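Local coordinates for protein diaminopimelate decarboxylase (PDB 1TWI) that decarboxylates meso-diaminopimelate with pyridoxal 5'-phosphate as cofactor, making L-lysine in the last step of its biosynthesis in Methanocaldococcus jannaschii, at residues A[161-165]-A[166-170]; A[209-212]-A[213-217]. One frame throughout, in Å; residues are numbered along the deposited sequence.

Interaction 1: residues A[161-165]-A[166-170]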
ATOM      1  N   PRO A 161     -22.693  17.043   8.484  1.00 17.27           N
ATOM      2  CA  PRO A 161     -23.611  18.179   8.298  1.00 18.96           C
ATOM      3  C   PRO A 161     -24.387  18.087   7.020  1.00 20.21           C
ATOM      4  O   PRO A 161     -24.017  17.347   6.096  1.00 19.69           O
ATOM      5  CB  PRO A 161     -22.696  19.402   8.393  1.00 18.47           C
ATOM      6  CG  PRO A 161     -21.400  18.905   7.837  1.00 20.68           C
ATOM      7  CD  PRO A 161     -21.297  17.422   8.215  1.00 17.26           C
ATOM      8  N   ASN A 162     -25.470  18.857   6.976  1.00 22.26           N
ATOM      9  CA  ASN A 162     -26.358  18.805   5.861  1.00 24.31           C
ATOM     10  C   ASN A 162     -25.872  19.714   4.694  1.00 24.49           C
ATOM     11  O   ASN A 162     -26.517  20.703   4.371  1.00 22.56           O
ATOM     12  CB  ASN A 162     -27.740  19.223   6.378  1.00 27.91           C
ATOM     13  CG  ASN A 162     -28.857  18.806   5.443  1.00 30.65           C
ATOM     14  OD1 ASN A 162     -29.981  19.317   5.534  1.00 33.48           O
ATOM     15  ND2 ASN A 162     -28.560  17.866   4.543  1.00 32.38           N
ATOM     16  N   VAL A 163     -24.727  19.361   4.109  1.00 22.70           N
ATOM     17  CA  VAL A 163     -24.124  20.089   2.991  1.00 23.74           C
ATOM     18  C   VAL A 163     -25.080  20.147   1.789  1.00 24.03           C
ATOM     19  O   VAL A 163     -25.715  19.150   1.464  1.00 24.26           O
ATOM     20  CB  VAL A 163     -22.854  19.390   2.549  1.00 22.40           C
ATOM     21  CG1 VAL A 163     -22.380  19.961   1.252  1.00 24.11           C
ATOM     22  CG2 VAL A 163     -21.791  19.537   3.653  1.00 20.93           C
ATOM     23  N   ASN A 164     -25.185  21.299   1.138  1.00 22.88           N
ATOM     24  CA  ASN A 164     -26.081  21.419  -0.016  1.00 23.42           C
ATOM     25  C   ASN A 164     -25.633  20.462  -1.146  1.00 23.13           C
ATOM     26  O   ASN A 164     -24.606  20.693  -1.784  1.00 22.36           O
ATOM     27  CB  ASN A 164     -26.041  22.840  -0.572  1.00 24.24           C
ATOM     28  CG  ASN A 164     -27.127  23.085  -1.605  1.00 28.39           C
ATOM     29  OD1 ASN A 164     -27.541  22.152  -2.328  1.00 28.16           O
ATOM     30  ND2 ASN A 164     -27.605  24.349  -1.690  1.00 28.37           N
ATOM     31  N   PRO A 165     -26.423  19.424  -1.441  1.00 23.17           N
ATOM     32  CA  PRO A 165     -26.098  18.452  -2.489  1.00 24.86           C
ATOM     33  C   PRO A 165     -26.149  19.039  -3.916  1.00 26.13           C
ATOM     34  O   PRO A 165     -25.574  18.471  -4.858  1.00 26.56           O
ATOM     35  CB  PRO A 165     -27.144  17.355  -2.271  1.00 24.21           C
ATOM     36  CG  PRO A 165     -28.282  18.113  -1.841  1.00 23.93           C
ATOM     37  CD  PRO A 165     -27.752  19.151  -0.878  1.00 23.59           C
ATOM     38  N   LYS A 166     -26.816  20.183  -4.070  1.00 26.47           N
ATOM     39  CA  LYS A 166     -26.913  20.801  -5.386  1.00 27.98           C
ATOM     40  C   LYS A 166     -25.599  21.531  -5.671  1.00 26.75           C
ATOM     41  O   LYS A 166     -25.059  21.465  -6.768  1.00 26.44           O
ATOM     42  CB  LYS A 166     -28.092  21.798  -5.422  1.00 29.59           C
ATOM     43  CG  LYS A 166     -29.424  21.281  -4.809  1.00 32.68           C
ATOM     44  CD  LYS A 166     -30.103  20.189  -5.644  1.00 36.98           C
ATOM     45  CE  LYS A 166     -31.283  19.470  -4.875  1.00 38.82           C
ATOM     46  NZ  LYS A 166     -30.834  18.666  -3.631  1.00 39.03           N
ATOM     47  N   THR A 167     -25.097  22.224  -4.660  1.00 25.45           N
ATOM     48  CA  THR A 167     -23.871  22.991  -4.795  1.00 25.58           C
ATOM     49  C   THR A 167     -22.593  22.157  -4.543  1.00 25.51           C
ATOM     50  O   THR A 167     -21.533  22.424  -5.139  1.00 22.52           O
ATOM     51  CB  THR A 167     -23.933  24.200  -3.843  1.00 26.07           C
ATOM     52  OG1 THR A 167     -24.272  23.743  -2.533  1.00 26.88           O
ATOM     53  CG2 THR A 167     -25.051  25.205  -4.311  1.00 25.43           C
ATOM     54  N   HIS A 168     -22.689  21.132  -3.688  1.00 23.74           N
ATOM     55  CA  HIS A 168     -21.506  20.298  -3.422  1.00 23.22           C
ATOM     56  C   HIS A 168     -21.889  18.816  -3.433  1.00 23.51           C
ATOM     57  O   HIS A 168     -21.834  18.143  -2.393  1.00 20.30           O
ATOM     58  CB  HIS A 168     -20.907  20.652  -2.052  1.00 23.17           C
ATOM     59  CG  HIS A 168     -20.395  22.057  -1.975  1.00 25.61           C
ATOM     60  ND1 HIS A 168     -21.225  23.137  -1.754  1.00 25.44           N
ATOM     61  CD2 HIS A 168     -19.150  22.561  -2.143  1.00 24.16           C
ATOM     62  CE1 HIS A 168     -20.512  24.251  -1.786  1.00 26.90           C
ATOM     63  NE2 HIS A 168     -19.249  23.929  -2.024  1.00 28.02           N
ATOM     64  N   PRO A 169     -22.241  18.281  -4.624  1.00 24.37           N
ATOM     65  CA  PRO A 169     -22.625  16.871  -4.678  1.00 23.58           C
ATOM     66  C   PRO A 169     -21.544  15.882  -4.242  1.00 24.42           C
ATOM     67  O   PRO A 169     -21.868  14.934  -3.532  1.00 23.65           O
ATOM     68  CB  PRO A 169     -23.074  16.689  -6.137  1.00 24.48           C
ATOM     69  CG  PRO A 169     -22.167  17.680  -6.890  1.00 23.51           C
ATOM     70  CD  PRO A 169     -22.194  18.884  -5.975  1.00 23.76           C
ATOM     71  N   LYS A 170     -20.269  16.090  -4.607  1.00 23.74           N
ATOM     72  CA  LYS A 170     -19.260  15.107  -4.220  1.00 25.08           C
ATOM     73  C   LYS A 170     -19.014  15.077  -2.706  1.00 24.41           C
ATOM     74  O   LYS A 170     -18.802  14.000  -2.117  1.00 22.39           O
ATOM     75  CB  LYS A 170     -17.912  15.330  -4.939  1.00 26.08           C
ATOM     76  CG  LYS A 170     -17.918  14.979  -6.411  1.00 31.25           C
ATOM     77  CD  LYS A 170     -16.518  15.138  -7.102  1.00 33.21           C
ATOM     78  CE  LYS A 170     -15.733  13.817  -7.145  1.00 35.99           C
ATOM     79  NZ  LYS A 170     -14.455  13.876  -7.982  1.00 37.91           N
TER
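Asn164 OD1 is approached by two successive backbone N-H groups. Lys166 N gives the firm bond to Asn164 OD1, 2.7 Å long with an N-H...O angle of 148°, from a position tilted off the side-chain carbonyl plane. Thr167 N reaches Asn164 OD1 weakly, at 3.4 Å. The first closes an Asx turn, and asparagine suits it because its short side-chain carbonyl can stand in for a backbone carbonyl of a preceding residue. With CG anti to the backbone N (chi1 -170°), OD1 is carried forward over the peptides that follow. The backbone carbonyl of the same residue closes the larger turn: Asn164 O accepts from His168 N at 2.7 Å, almost in line with the carbonyl bond. One asparagine thus fastens the chain through both of its carbonyls.

The prolines suit their places too. Pro165 fixes phi near the value the turn uses, while Pro169 takes the first helical position, after the N-cap residue His168, where no amide hydrogen is required; its CB packs 3.3 Å from Pro165 O. Lys166 bends at chi2 (-70°) and again at chi4, which brings its amino end beside the Pro165 ring. On the inner side, Val163 CG1 meets His168 CB at 3.7 Å, the two side chains crossing nearly at right angles.

This is a beta-alpha loop of the TIM barrel, joining strand 153-160 to helix 169-177. Val163 packs on Leu175 of that helix, while Glu223 and Ser219 of helix 219-237 bind Asn164 N and His168 NE2 respectively.

Interaction 2: residues A[209-212]-A[213-217]; sequences CHIG and SQLTD. With PLP (pyridoxal-5'-phosphate), chain E.
Ile211 and Leu215 make the apolar part of the loop in the TIM-barrel domain of this fold-type III pyridoxal-phosphate enzyme, where the chain leaves barrel strand 202-208 and turns toward helix 219-237. Ile211 CG1 lies 3.9 Å from Leu215 CD1, and the two branched chains meet at a slant. Ile211 holds CG1 between the backbone N and the carbonyl carbon (chi1 63°), which sends the longer branch toward the leucine. Ile211 also touches Glu224 and Leu215 touches Phe221, both of helix 219-237, so two aliphatic side chains are well placed between loop and helix.

The aromatic contact is with the cofactor. The imidazole of His210 lies flat against the pyridine ring, with CG 3.4 Å from PLP C2 and CE1 3.4 Å from PLP C5, so the two planes are nearly parallel. An aromatic imidazole suits this place because it can stack flat on the pyridine while its ND1 accepts a hydrogen bond from Gly249 N, which fixes the ring's rotation. On the face opposite the cofactor, Gly212 N stands 3.7 Å above the imidazole plane, offset toward the rim. Gly212 has a phi of 160°, a backbone shape that a residue with a CB would find hard to take up because of the carbonyl O before it and the Ser213 N after it.

Polar contacts hold the cofactor's other end. Arg293 NH2 is hydrogen-bonded to Ser213 OG and helps position the hydroxyl, while the backbone amides of Gly250, Gly292 and Arg293 bind the same cofactor. Serine, short and able to give and accept, fits between arginine and phosphate: with OG anti to the backbone N (chi1 -168°), Ser213 OG donates to PLP O1P across a very short 2.5 Å.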
ATOM      1  N   CYS A 209     -15.784  17.777  12.160  1.00 12.73           N
ATOM      2  CA  CYS A 209     -16.235  17.428  10.820  1.00 11.14           C
ATOM      3  C   CYS A 209     -14.957  17.435   9.961  1.00 12.63           C
ATOM      4  O   CYS A 209     -14.051  18.257  10.150  1.00 10.83           O
ATOM      5  CB  CYS A 209     -17.227  18.485  10.300  1.00 13.67           C
ATOM      6  SG  CYS A 209     -17.847  18.116   8.669  1.00 15.37           S
ATOM      7  N   HIS A 210     -14.870  16.477   9.065  1.00 13.53           N
ATOM      8  CA  HIS A 210     -13.741  16.386   8.173  1.00 13.67           C
ATOM      9  C   HIS A 210     -14.401  15.938   6.893  1.00 13.69           C
ATOM     10  O   HIS A 210     -15.082  14.877   6.843  1.00 14.07           O
ATOM     11  CB  HIS A 210     -12.755  15.330   8.617  1.00 12.75           C
ATOM     12  CG  HIS A 210     -11.697  15.096   7.599  1.00 10.77           C
ATOM     13  ND1 HIS A 210     -10.692  16.014   7.364  1.00 10.35           N
ATOM     14  CD2 HIS A 210     -11.529  14.092   6.703  1.00 11.47           C
ATOM     15  CE1 HIS A 210      -9.950  15.584   6.361  1.00 10.95           C
ATOM     16  NE2 HIS A 210     -10.441  14.420   5.941  1.00 12.39           N
ATOM     17  N   ILE A 211     -14.228  16.737   5.847  1.00 13.45           N
ATOM     18  CA  ILE A 211     -14.945  16.452   4.624  1.00 13.97           C
ATOM     19  C   ILE A 211     -14.254  15.836   3.435  1.00 15.88           C
ATOM     20  O   ILE A 211     -14.930  15.445   2.494  1.00 16.03           O
ATOM     21  CB  ILE A 211     -15.646  17.732   4.123  1.00 15.06           C
ATOM     22  CG1 ILE A 211     -14.597  18.806   3.775  1.00 16.10           C
ATOM     23  CG2 ILE A 211     -16.576  18.261   5.177  1.00 11.82           C
ATOM     24  CD1 ILE A 211     -15.191  20.114   3.222  1.00 16.81           C
ATOM     25  N   GLY A 212     -12.924  15.719   3.442  1.00 15.97           N
ATOM     26  CA  GLY A 212     -12.287  15.161   2.264  1.00 12.20           C
ATOM     27  C   GLY A 212     -10.836  15.580   2.269  1.00 14.93           C
ATOM     28  O   GLY A 212     -10.365  16.142   3.275  1.00 13.10           O
ATOM     29  N   SER A 213     -10.130  15.357   1.162  1.00 13.34           N
ATOM     30  CA  SER A 213      -8.700  15.646   1.126  1.00 13.67           C
ATOM     31  C   SER A 213      -8.281  16.132  -0.262  1.00 12.78           C
ATOM     32  O   SER A 213      -8.950  15.845  -1.260  1.00 12.68           O
ATOM     33  CB  SER A 213      -7.916  14.372   1.513  1.00 13.86           C
ATOM     34  OG  SER A 213      -6.512  14.603   1.780  1.00 13.21           O
ATOM     35  N   GLN A 214      -7.190  16.888  -0.279  1.00 12.51           N
ATOM     36  CA  GLN A 214      -6.632  17.505  -1.478  1.00 13.15           C
ATOM     37  C   GLN A 214      -7.726  18.309  -2.195  1.00 14.14           C
ATOM     38  O   GLN A 214      -7.964  18.150  -3.407  1.00 15.18           O
ATOM     39  CB  GLN A 214      -5.989  16.416  -2.389  1.00 13.89           C
ATOM     40  CG  GLN A 214      -5.399  16.938  -3.707  1.00 13.97           C
ATOM     41  CD  GLN A 214      -4.357  18.062  -3.518  1.00 14.55           C
ATOM     42  OE1 GLN A 214      -4.060  18.853  -4.471  1.00 16.69           O
ATOM     43  NE2 GLN A 214      -3.782  18.129  -2.332  1.00  9.18           N
ATOM     44  N   LEU A 215      -8.379  19.183  -1.427  1.00 13.17           N
ATOM     45  CA  LEU A 215      -9.454  20.055  -1.912  1.00 14.86           C
ATOM     46  C   LEU A 215      -8.776  21.400  -2.195  1.00 15.22           C
ATOM     47  O   LEU A 215      -8.251  22.055  -1.269  1.00 13.14           O
ATOM     48  CB  LEU A 215     -10.513  20.249  -0.825  1.00 14.92           C
ATOM     49  CG  LEU A 215     -11.142  18.917  -0.360  1.00 17.16           C
ATOM     50  CD1 LEU A 215     -12.231  19.170   0.636  1.00 19.07           C
ATOM     51  CD2 LEU A 215     -11.719  18.212  -1.569  1.00 20.20           C
ATOM     52  N   THR A 216      -8.773  21.783  -3.469  1.00 16.23           N
ATOM     53  CA  THR A 216      -8.127  23.013  -3.903  1.00 17.54           C
ATOM     54  C   THR A 216      -9.172  24.073  -4.297  1.00 19.52           C
ATOM     55  O   THR A 216      -8.957  24.840  -5.222  1.00 17.91           O
ATOM     56  CB  THR A 216      -7.204  22.753  -5.151  1.00 19.40           C
ATOM     57  OG1 THR A 216      -7.970  22.098  -6.167  1.00 17.15           O
ATOM     58  CG2 THR A 216      -6.022  21.840  -4.781  1.00 17.36           C
ATOM     59  N   ASP A 217     -10.294  24.107  -3.583  1.00 20.37           N
ATOM     60  CA  ASP A 217     -11.350  25.090  -3.824  1.00 21.14           C
ATOM     61  C   ASP A 217     -11.780  25.433  -2.420  1.00 19.99           C
ATOM     62  O   ASP A 217     -11.934  24.531  -1.603  1.00 19.39           O
ATOM     63  CB  ASP A 217     -12.517  24.444  -4.583  1.00 25.10           C
ATOM     64  CG  ASP A 217     -13.682  25.408  -4.848  1.00 28.12           C
ATOM     65  OD1 ASP A 217     -13.876  26.414  -4.132  1.00 30.00           O
ATOM     66  OD2 ASP A 217     -14.456  25.135  -5.791  1.00 34.51           O
TER
HETATM   67  N1  PLP E1501      -8.800  14.754   9.865  1.00 11.88           N
HETATM   68  C2  PLP E1501      -9.353  13.525   9.554  1.00 13.84           C
HETATM   69  C2A PLP E1501     -10.543  13.062  10.429  1.00  9.82           C
HETATM   70  C3  PLP E1501      -8.779  12.804   8.510  1.00 13.40           C
HETATM   71  O3  PLP E1501      -9.346  11.601   8.232  1.00 14.70           O
HETATM   72  C4  PLP E1501      -7.732  13.261   7.754  1.00 12.19           C
HETATM   73  C4A PLP E1501      -7.168  12.366   6.599  1.00 15.34           C
HETATM   74  O4A PLP E1501      -7.512  11.227   6.599  1.00 31.71           O
HETATM   75  C5  PLP E1501      -7.163  14.517   8.062  1.00 11.70           C
HETATM   76  C6  PLP E1501      -7.733  15.227   9.107  1.00 10.63           C
HETATM   77  C5A PLP E1501      -6.006  15.192   7.338  1.00 11.40           C
HETATM   78  O4P PLP E1501      -6.285  15.391   5.928  1.00 14.22           O
HETATM   79  P   PLP E1501      -5.287  16.192   4.992  1.00 12.13           P
HETATM   80  O1P PLP E1501      -5.936  16.130   3.670  1.00 12.88           O
HETATM   81  O2P PLP E1501      -3.999  15.420   5.028  1.00 12.61           O
HETATM   82  O3P PLP E1501      -5.169  17.556   5.504  1.00 13.65           O

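Interactions 1 and 2 follow two adjacent parallel strands of the barrel, 153-160 and 202-208, and their centres lie 13 Å apart. They touch where Pro161 CD packs 3.5 Å from Cys209 SG, just beyond the strand ends. Both also reach the start of helix 219-237 at one residue: Ser219 OG is hydrogen-bonded to His168 NE2 of interaction 1, and the backbone N of Ser219 is capped by Asp217 OD1 of interaction 2. Their roles differ. His210 and Ser213 of interaction 2 line the cofactor pocket, and Ser213 also borders the bound L-lysine product, whereas residues 161-170 form a surface turn away from the active site.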